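Glycoside hydrolase YxiA (Bacillus licheniformis, PDB 3LV4) probably hydrolyses the alpha-1,5-linked arabinofuranosyl chains of arabinan, as a calcium-binding family 43 glycoside hydrolase. Local coordinates at residues A[101-106]-A[124-129]; A[30-35]-A[52-57]; A[334-339]-A[412-417]. All coordinates share one frame; numbering follows the deposited sequence.

Contact 1. Residues A[101-106]-A[124-129]. With ACT (acetate ion), chain G.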
loop_
_atom_site.group_PDB
_atom_site.type_symbol
_atom_site.label_atom_id
_atom_site.label_comp_id
_atom_site.label_asym_id
_atom_site.label_seq_id
_atom_site.Cartn_x
_atom_site.Cartn_y
_atom_site.Cartn_z
ATOM N N PRO A 101 -18.089 12.000 -2.883
ATOM C CA PRO A 101 -16.843 12.571 -2.360
ATOM C C PRO A 101 -17.071 13.829 -1.521
ATOM O O PRO A 101 -16.366 14.822 -1.693
ATOM C CB PRO A 101 -16.062 12.918 -3.626
ATOM C CG PRO A 101 -17.108 13.208 -4.644
ATOM C CD PRO A 101 -18.296 12.321 -4.307
ATOM N N ARG A 102 -18.059 13.777 -0.630
ATOM C CA ARG A 102 -18.335 14.863 0.289
ATOM C C ARG A 102 -17.403 14.693 1.471
ATOM O O ARG A 102 -17.709 13.944 2.396
ATOM C CB ARG A 102 -19.793 14.778 0.743
ATOM C CG ARG A 102 -20.215 15.812 1.770
ATOM C CD ARG A 102 -20.435 17.151 1.119
ATOM N NE ARG A 102 -20.941 18.145 2.060
ATOM C CZ ARG A 102 -21.429 19.323 1.687
ATOM N NH1 ARG A 102 -21.485 19.636 0.397
ATOM N NH2 ARG A 102 -21.868 20.178 2.599
ATOM N N SER A 103 -16.263 15.381 1.436
ATOM C CA SER A 103 -15.202 15.117 2.404
ATOM C C SER A 103 -14.480 16.374 2.841
ATOM O O SER A 103 -14.472 17.391 2.136
ATOM C CB SER A 103 -14.177 14.134 1.822
ATOM O OG SER A 103 -14.812 12.991 1.284
ATOM N N ALA A 104 -13.879 16.292 4.019
ATOM C CA ALA A 104 -12.991 17.333 4.510
ATOM C C ALA A 104 -11.687 16.697 4.968
ATOM O O ALA A 104 -11.688 15.597 5.531
ATOM C CB ALA A 104 -13.647 18.118 5.658
ATOM N N LEU A 105 -10.581 17.391 4.709
ATOM C CA LEU A 105 -9.260 16.934 5.105
ATOM C C LEU A 105 -8.635 18.016 5.982
ATOM O O LEU A 105 -8.574 19.187 5.592
ATOM C CB LEU A 105 -8.398 16.691 3.854
ATOM C CG LEU A 105 -6.917 16.326 4.022
ATOM C CD1 LEU A 105 -6.758 14.916 4.536
ATOM C CD2 LEU A 105 -6.202 16.480 2.682
ATOM N N GLY A 106 -8.181 17.636 7.170
ATOM C CA GLY A 106 -7.634 18.610 8.096
ATOM C C GLY A 106 -6.372 18.141 8.781
ATOM O O GLY A 106 -5.904 17.023 8.542
ATOM N N LEU A 124 -8.702 21.330 3.142
ATOM C CA LEU A 124 -9.187 20.896 1.835
ATOM C C LEU A 124 -10.605 20.351 1.992
ATOM O O LEU A 124 -10.908 19.692 2.983
ATOM C CB LEU A 124 -8.264 19.816 1.253
ATOM C CG LEU A 124 -7.601 19.962 -0.120
ATOM C CD1 LEU A 124 -7.064 21.344 -0.393
ATOM C CD2 LEU A 124 -6.506 18.902 -0.297
ATOM N N LYS A 125 -11.472 20.643 1.021
ATOM C CA LYS A 125 -12.815 20.067 0.997
ATOM C C LYS A 125 -13.147 19.580 -0.401
ATOM O O LYS A 125 -12.641 20.125 -1.383
ATOM C CB LYS A 125 -13.869 21.101 1.414
ATOM C CG LYS A 125 -13.922 21.418 2.902
ATOM C CD LYS A 125 -14.957 22.525 3.163
ATOM C CE LYS A 125 -15.236 22.710 4.642
ATOM N NZ LYS A 125 -16.078 23.921 4.886
ATOM N N SER A 126 -13.990 18.553 -0.483
ATOM C CA SER A 126 -14.523 18.097 -1.761
ATOM C C SER A 126 -16.020 17.869 -1.619
ATOM O O SER A 126 -16.548 17.810 -0.497
ATOM C CB SER A 126 -13.816 16.821 -2.236
ATOM O OG SER A 126 -13.821 15.807 -1.251
ATOM N N GLY A 127 -16.710 17.773 -2.751
ATOM C CA GLY A 127 -18.124 17.462 -2.736
ATOM C C GLY A 127 -19.028 18.640 -2.427
ATOM O O GLY A 127 -20.231 18.451 -2.207
HETATM N N MSE A 128 -18.464 19.847 -2.389
HETATM C CA MSE A 128 -19.281 21.055 -2.289
HETATM C C MSE A 128 -20.086 21.217 -3.563
HETATM O O MSE A 128 -19.639 20.824 -4.647
HETATM C CB MSE A 128 -18.415 22.311 -2.087
HETATM C CG MSE A 128 -17.426 22.597 -3.239
HETATM SE SE MSE A 128 -15.699 21.703 -3.003
HETATM C CE MSE A 128 -14.957 22.918 -1.638
ATOM N N ASP A 129 -21.275 21.797 -3.425
ATOM C CA ASP A 129 -22.056 22.204 -4.579
ATOM C C ASP A 129 -21.690 23.657 -4.818
ATOM O O ASP A 129 -22.322 24.561 -4.273
ATOM C CB ASP A 129 -23.552 22.064 -4.298
ATOM C CG ASP A 129 -24.416 22.459 -5.490
ATOM O OD1 ASP A 129 -23.887 22.549 -6.619
ATOM O OD2 ASP A 129 -25.632 22.681 -5.298
HETATM C C ACT G . -22.085 23.075 0.082
HETATM O O ACT G . -22.429 22.710 1.232
HETATM O OXT ACT G . -22.196 22.217 -0.816
HETATM C CH3 ACT G . -21.552 24.453 -0.191
#
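S103 and S126 face each other as a hydrogen-bonded antiparallel pair, the bonds running from S126 N to S103 O (2.9 Å) and from S103 N to S126 O (3.1 Å). A104 and K125 form the next, non-hydrogen-bonded pair, and L105 with L124 the second hydrogen-bonded one; the strand axes run 4.8 Å apart at 169°. At the open end the chains draw together, R102 CA lying 4.0 Å from G127 CA. G127 has positive phi, and a side chain there would run into R102 CA and P101 O.

The serines and leucines share one face of the sheet. L105 and L124 lie side by side, their CD2 atoms 3.9 Å apart. S126 OG, set between its own backbone N and carbonyl carbon (chi1 53°), reaches back to donate to P101 O at 2.8 Å, from above the carbonyl plane. N145, from a neighbouring loop, bonds both serine hydroxyls.

R102 leaves the backbone pointing away, but a bend at chi2 (77°) returns its guanidinium to the 127-129 backbone. G127 O lies in the guanidinium plane and accepts from R102 NH1 (3.1 Å), which stands above the plane of that carbonyl. NH1 and NH2 together hold both oxygens of an acetate, probably from the crystallisation liquor. D129 N also donates to acetate OXT, at 2.8 Å and almost straight. NE is bonded to the carbonyl of W70, whose ring receives R102 as a cation-pi partner.

The pairing is that of a beta hairpin, 103-110 with 118-126, the outer half of one four-stranded antiparallel blade of the five-bladed beta-propeller of family 43.

Contact 2. Residues A[30-35]-A[52-57]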
loop_
_atom_site.group_PDB
_atom_site.type_symbol
_atom_site.label_atom_id
_atom_site.label_comp_id
_atom_site.label_asym_id
_atom_site.label_seq_id
_atom_site.Cartn_x
_atom_site.Cartn_y
_atom_site.Cartn_z
ATOM N N SER A 30 -8.071 3.966 9.478
ATOM C CA SER A 30 -9.409 4.548 9.496
ATOM C C SER A 30 -10.117 4.309 10.835
ATOM O O SER A 30 -9.714 3.439 11.622
ATOM C CB SER A 30 -10.235 4.001 8.332
ATOM O OG SER A 30 -9.611 4.348 7.099
ATOM N N HIS A 31 -11.160 5.098 11.084
ATOM C CA HIS A 31 -11.967 4.988 12.305
ATOM C C HIS A 31 -11.136 5.275 13.546
ATOM O O HIS A 31 -11.420 4.764 14.638
ATOM C CB HIS A 31 -12.633 3.609 12.371
ATOM C CG HIS A 31 -13.317 3.238 11.094
ATOM N ND1 HIS A 31 -12.941 2.159 10.327
ATOM C CD2 HIS A 31 -14.314 3.853 10.417
ATOM C CE1 HIS A 31 -13.702 2.103 9.246
ATOM N NE2 HIS A 31 -14.543 3.120 9.278
ATOM N N LEU A 32 -10.112 6.106 13.367
ATOM C CA LEU A 32 -9.235 6.514 14.466
ATOM C C LEU A 32 -8.672 5.280 15.172
ATOM O O LEU A 32 -8.504 5.264 16.398
ATOM C CB LEU A 32 -9.980 7.428 15.450
ATOM C CG LEU A 32 -9.110 8.377 16.290
ATOM C CD1 LEU A 32 -8.130 9.148 15.410
ATOM C CD2 LEU A 32 -9.977 9.344 17.132
ATOM N N ALA A 33 -8.393 4.245 14.382
ATOM C CA ALA A 33 -7.799 3.009 14.894
ATOM C C ALA A 33 -6.278 3.105 14.881
ATOM O O ALA A 33 -5.703 3.792 14.036
ATOM C CB ALA A 33 -8.250 1.814 14.056
ATOM N N SER A 34 -5.625 2.397 15.805
ATOM C CA SER A 34 -4.166 2.391 15.855
ATOM C C SER A 34 -3.628 1.203 16.640
ATOM O O SER A 34 -4.338 0.593 17.448
ATOM C CB SER A 34 -3.633 3.694 16.462
ATOM O OG SER A 34 -4.040 3.836 17.815
ATOM N N ALA A 35 -2.366 0.878 16.389
ATOM C CA ALA A 35 -1.714 -0.257 17.036
ATOM C C ALA A 35 -0.226 -0.004 17.049
ATOM O O ALA A 35 0.266 0.850 16.311
ATOM C CB ALA A 35 -2.021 -1.547 16.292
ATOM N N ASP A 52 -16.194 8.791 22.099
ATOM C CA ASP A 52 -15.700 9.495 23.274
ATOM C C ASP A 52 -14.731 8.581 23.991
ATOM O O ASP A 52 -15.051 7.416 24.228
ATOM C CB ASP A 52 -16.848 9.792 24.246
ATOM C CG ASP A 52 -17.876 10.754 23.685
ATOM O OD1 ASP A 52 -17.690 11.271 22.564
ATOM O OD2 ASP A 52 -18.879 10.999 24.388
ATOM N N GLY A 53 -13.557 9.091 24.345
ATOM C CA GLY A 53 -12.615 8.297 25.117
ATOM C C GLY A 53 -11.527 7.632 24.290
ATOM O O GLY A 53 -10.604 7.032 24.844
ATOM N N ASN A 54 -11.622 7.729 22.966
ATOM C CA ASN A 54 -10.532 7.258 22.114
ATOM C C ASN A 54 -9.245 7.997 22.506
ATOM O O ASN A 54 -9.201 9.225 22.475
ATOM C CB ASN A 54 -10.880 7.487 20.641
ATOM C CG ASN A 54 -9.794 6.997 19.700
ATOM O OD1 ASN A 54 -8.634 7.368 19.837
ATOM N ND2 ASN A 54 -10.172 6.163 18.733
ATOM N N PRO A 55 -8.193 7.256 22.896
ATOM C CA PRO A 55 -7.014 7.916 23.471
ATOM C C PRO A 55 -6.340 8.901 22.517
ATOM O O PRO A 55 -5.728 9.869 22.979
ATOM C CB PRO A 55 -6.068 6.749 23.793
ATOM C CG PRO A 55 -6.607 5.581 23.045
ATOM C CD PRO A 55 -8.072 5.792 22.904
ATOM N N LEU A 56 -6.448 8.668 21.211
ATOM C CA LEU A 56 -5.808 9.556 20.239
ATOM C C LEU A 56 -6.473 10.931 20.242
ATOM O O LEU A 56 -5.799 11.954 20.166
ATOM C CB LEU A 56 -5.839 8.950 18.830
ATOM C CG LEU A 56 -5.200 7.565 18.667
ATOM C CD1 LEU A 56 -5.297 7.111 17.218
ATOM C CD2 LEU A 56 -3.741 7.549 19.140
ATOM N N ILE A 57 -7.800 10.941 20.314
ATOM C CA ILE A 57 -8.565 12.184 20.439
ATOM C C ILE A 57 -9.807 11.904 21.283
ATOM O O ILE A 57 -10.871 11.591 20.747
ATOM C CB ILE A 57 -9.026 12.733 19.066
ATOM C CG1 ILE A 57 -7.903 12.659 18.028
ATOM C CG2 ILE A 57 -9.513 14.182 19.210
ATOM C CD1 ILE A 57 -8.316 13.193 16.643
#
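The carboxamide of N54 has L32 against one face, CD2 lying 3.5 Å from N54 CG, while its edge points at the backbone carbonyl of the same leucine. N54 ND2 donates to L32 O (3.0 Å, 165° at the hydrogen), with the acceptor close to the amide plane. At the other end of the group, OD1 takes the backbone N-H of L56 in its carbonyl plane, at 2.9 Å, closing an Asx turn. The turn belongs to the loop that follows the outer strand 44-47 of a beta-propeller blade, and the contact brings this loop back onto L32 and S34, where the chain runs into the neighbouring strand.

Bonds at both ends fix the rotation of the amide, and S49 O is a second acceptor for ND2. N54 reaches L32 with CG anti to its backbone N (chi1 -179°). The isobutyl group of L32 crosses it obliquely and also packs on apolar neighbours: CD1 meets L56 CD1 at 3.9 Å as the two leucines slide past each other in opposite directions, and CD2 packs on I57 CG1. V60 of the helix 60-63 adds to this lining.

L32 O is also bonded by S47 OG, which pairs with the S34 hydroxyl as well, so the buried polar atoms are linked through strand 44-47. A methyl group, L56 CD1, lies against the S34 hydroxyl, 3.6 Å from S34 OG.

Contact 3. Residues A[334-339]-A[412-417]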
loop_
_atom_site.group_PDB
_atom_site.type_symbol
_atom_site.label_atom_id
_atom_site.label_comp_id
_atom_site.label_asym_id
_atom_site.label_seq_id
_atom_site.Cartn_x
_atom_site.Cartn_y
_atom_site.Cartn_z
ATOM N N VAL A 334 9.696 -6.353 -5.023
ATOM C CA VAL A 334 8.857 -7.547 -5.052
ATOM C C VAL A 334 8.461 -7.897 -3.617
ATOM O O VAL A 334 9.245 -7.703 -2.682
ATOM C CB VAL A 334 9.558 -8.747 -5.746
ATOM C CG1 VAL A 334 9.973 -8.375 -7.176
ATOM C CG2 VAL A 334 10.770 -9.216 -4.941
ATOM N N VAL A 335 7.233 -8.373 -3.438
ATOM C CA VAL A 335 6.743 -8.714 -2.106
ATOM C C VAL A 335 7.092 -10.166 -1.766
ATOM O O VAL A 335 6.779 -11.081 -2.531
ATOM C CB VAL A 335 5.211 -8.509 -2.020
ATOM C CG1 VAL A 335 4.699 -8.708 -0.587
ATOM C CG2 VAL A 335 4.845 -7.125 -2.530
ATOM N N ALA A 336 7.742 -10.380 -0.624
ATOM C CA ALA A 336 7.971 -11.739 -0.136
ATOM C C ALA A 336 6.612 -12.415 0.043
ATOM O O ALA A 336 5.673 -11.787 0.514
ATOM C CB ALA A 336 8.726 -11.703 1.185
ATOM N N PRO A 337 6.490 -13.690 -0.358
ATOM C CA PRO A 337 5.156 -14.317 -0.331
ATOM C C PRO A 337 4.549 -14.503 1.069
ATOM O O PRO A 337 3.328 -14.513 1.193
ATOM C CB PRO A 337 5.393 -15.683 -0.993
ATOM C CG PRO A 337 6.628 -15.474 -1.861
ATOM C CD PRO A 337 7.489 -14.527 -1.052
ATOM N N HIS A 338 5.377 -14.652 2.099
ATOM C CA HIS A 338 4.869 -14.843 3.461
ATOM C C HIS A 338 5.111 -13.645 4.373
ATOM O O HIS A 338 6.048 -12.877 4.159
ATOM C CB HIS A 338 5.470 -16.096 4.091
ATOM C CG HIS A 338 5.172 -17.339 3.324
ATOM N ND1 HIS A 338 3.892 -17.839 3.196
ATOM C CD2 HIS A 338 5.972 -18.164 2.611
ATOM C CE1 HIS A 338 3.922 -18.930 2.453
ATOM N NE2 HIS A 338 5.171 -19.148 2.084
ATOM N N ARG A 339 4.274 -13.507 5.402
ATOM C CA ARG A 339 4.387 -12.385 6.325
ATOM C C ARG A 339 5.744 -12.391 7.036
ATOM O O ARG A 339 6.378 -13.441 7.195
ATOM C CB ARG A 339 3.238 -12.401 7.352
ATOM C CG ARG A 339 3.337 -13.532 8.365
ATOM C CD ARG A 339 2.038 -13.744 9.125
ATOM N NE ARG A 339 1.581 -12.555 9.839
ATOM C CZ ARG A 339 0.600 -12.572 10.740
ATOM N NH1 ARG A 339 -0.013 -13.714 11.026
ATOM N NH2 ARG A 339 0.232 -11.456 11.355
ATOM N N VAL A 412 13.579 -12.351 -6.553
ATOM C CA VAL A 412 14.498 -12.612 -5.456
ATOM C C VAL A 412 14.052 -13.850 -4.681
ATOM O O VAL A 412 12.846 -14.047 -4.466
ATOM C CB VAL A 412 14.567 -11.388 -4.501
ATOM C CG1 VAL A 412 15.615 -11.617 -3.421
ATOM C CG2 VAL A 412 14.905 -10.115 -5.281
ATOM N N PHE A 413 15.018 -14.691 -4.294
ATOM C CA PHE A 413 14.787 -15.845 -3.413
ATOM C C PHE A 413 14.912 -15.427 -1.944
ATOM O O PHE A 413 15.778 -14.621 -1.590
ATOM C CB PHE A 413 15.848 -16.936 -3.648
ATOM C CG PHE A 413 15.669 -17.754 -4.909
ATOM C CD1 PHE A 413 14.657 -18.695 -5.013
ATOM C CD2 PHE A 413 16.575 -17.632 -5.960
ATOM C CE1 PHE A 413 14.519 -19.475 -6.162
ATOM C CE2 PHE A 413 16.448 -18.408 -7.112
ATOM C CZ PHE A 413 15.423 -19.331 -7.213
ATOM N N LEU A 414 14.085 -16.007 -1.080
ATOM C CA LEU A 414 14.128 -15.688 0.343
ATOM C C LEU A 414 13.612 -16.859 1.165
ATOM O O LEU A 414 12.515 -17.359 0.910
ATOM C CB LEU A 414 13.265 -14.458 0.630
ATOM C CG LEU A 414 13.234 -13.980 2.084
ATOM C CD1 LEU A 414 14.641 -13.505 2.534
ATOM C CD2 LEU A 414 12.178 -12.887 2.288
ATOM N N ARG A 415 14.390 -17.304 2.150
ATOM C CA ARG A 415 13.884 -18.304 3.086
ATOM C C ARG A 415 12.926 -17.642 4.067
ATOM O O ARG A 415 13.239 -16.607 4.648
ATOM C CB ARG A 415 15.023 -18.970 3.859
ATOM C CG ARG A 415 15.948 -19.808 3.017
ATOM C CD ARG A 415 16.960 -20.530 3.910
ATOM N NE ARG A 415 17.902 -21.346 3.148
ATOM C CZ ARG A 415 18.954 -20.861 2.491
ATOM N NH1 ARG A 415 19.190 -19.553 2.486
ATOM N NH2 ARG A 415 19.763 -21.679 1.827
ATOM N N GLN A 416 11.767 -18.259 4.262
ATOM C CA GLN A 416 10.720 -17.674 5.076
ATOM C C GLN A 416 10.069 -18.698 5.982
ATOM O O GLN A 416 10.212 -19.902 5.779
ATOM C CB GLN A 416 9.633 -17.091 4.182
ATOM C CG GLN A 416 10.064 -15.900 3.375
ATOM C CD GLN A 416 8.880 -15.028 3.036
ATOM O OE1 GLN A 416 8.129 -15.313 2.106
ATOM N NE2 GLN A 416 8.690 -13.972 3.810
ATOM N N TRP A 417 9.339 -18.197 6.970
ATOM C CA TRP A 417 8.473 -19.013 7.795
ATOM C C TRP A 417 7.093 -19.131 7.147
ATOM O O TRP A 417 6.466 -18.126 6.812
ATOM C CB TRP A 417 8.338 -18.357 9.169
ATOM C CG TRP A 417 7.433 -19.060 10.117
ATOM C CD1 TRP A 417 6.175 -18.679 10.496
ATOM C CD2 TRP A 417 7.720 -20.267 10.831
ATOM N NE1 TRP A 417 5.661 -19.580 11.403
ATOM C CE2 TRP A 417 6.590 -20.562 11.623
ATOM C CE3 TRP A 417 8.821 -21.127 10.874
ATOM C CZ2 TRP A 417 6.533 -21.676 12.449
ATOM C CZ3 TRP A 417 8.760 -22.232 11.692
ATOM C CH2 TRP A 417 7.625 -22.499 12.468
HETATM O O HOH W 1 8.734 -15.247 6.983
HETATM O O HOH W 2 5.463 -16.104 8.264
#
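Q416 meets the backbone of H338 with both ends of its carboxamide, much as a peptide group pairs with a neighbouring strand. The segment 334-339 continues from the outermost strand of a propeller blade, 333-335, and runs almost parallel to strand 412-417 of the C-terminal lipocalin-like domain; this side chain spans the gap where H338 CA and Q416 CA stay 6.7 Å apart. Q416 OE1 accepts from H338 N at 2.8 Å, and Q416 NE2 donates to H338 O at 2.9 Å from above that carbonyl's plane.

The side chain reaches across because CG lies anti to its own carbonyl carbon (chi1 -67°) and the chain stays extended at chi2. Around the amide, A336 CB packs against NE2 and P337 CD against OE1. An alanine in place of Q416 would probably leave H338 N and H338 O without these partners and open a gap beside A336 and P337.

H338 takes the same first torsion (chi1 -59°), and its ring, inclined 43° to the Q416 amide, bonds S441 through NE2 and meets F280. Toward the strand's start the contact turns apolar: A336 CB touches L414 CD2 at 3.8 Å and V334 CG2 approaches V412 CG2. At the opposite end, two waters bridge R339 and W417; both donate to R339 O, one accepting from W417 N and the other donating to W417 O at 2.7 Å.

Contacts 1 and 2 both belong to the catalytic propeller, but to different blades: contact 1 pairs neighbouring strands of one blade, whereas contact 2 folds the loop after the outer strand of another blade back onto the strand next to it. Their nearest atoms are about 9 Å apart. Contact 3, with its centre about 40 Å from that of contact 1, joins the propeller's exit to the C-terminal domain. Contacts 2 and 3 are buried, and in each a side-chain amide bonds a backbone across the contact beside aliphatic packing. Contact 1 relies on strand-to-strand backbone bonds and is only partly buried, ending in a charged arginine and acetate at the surface.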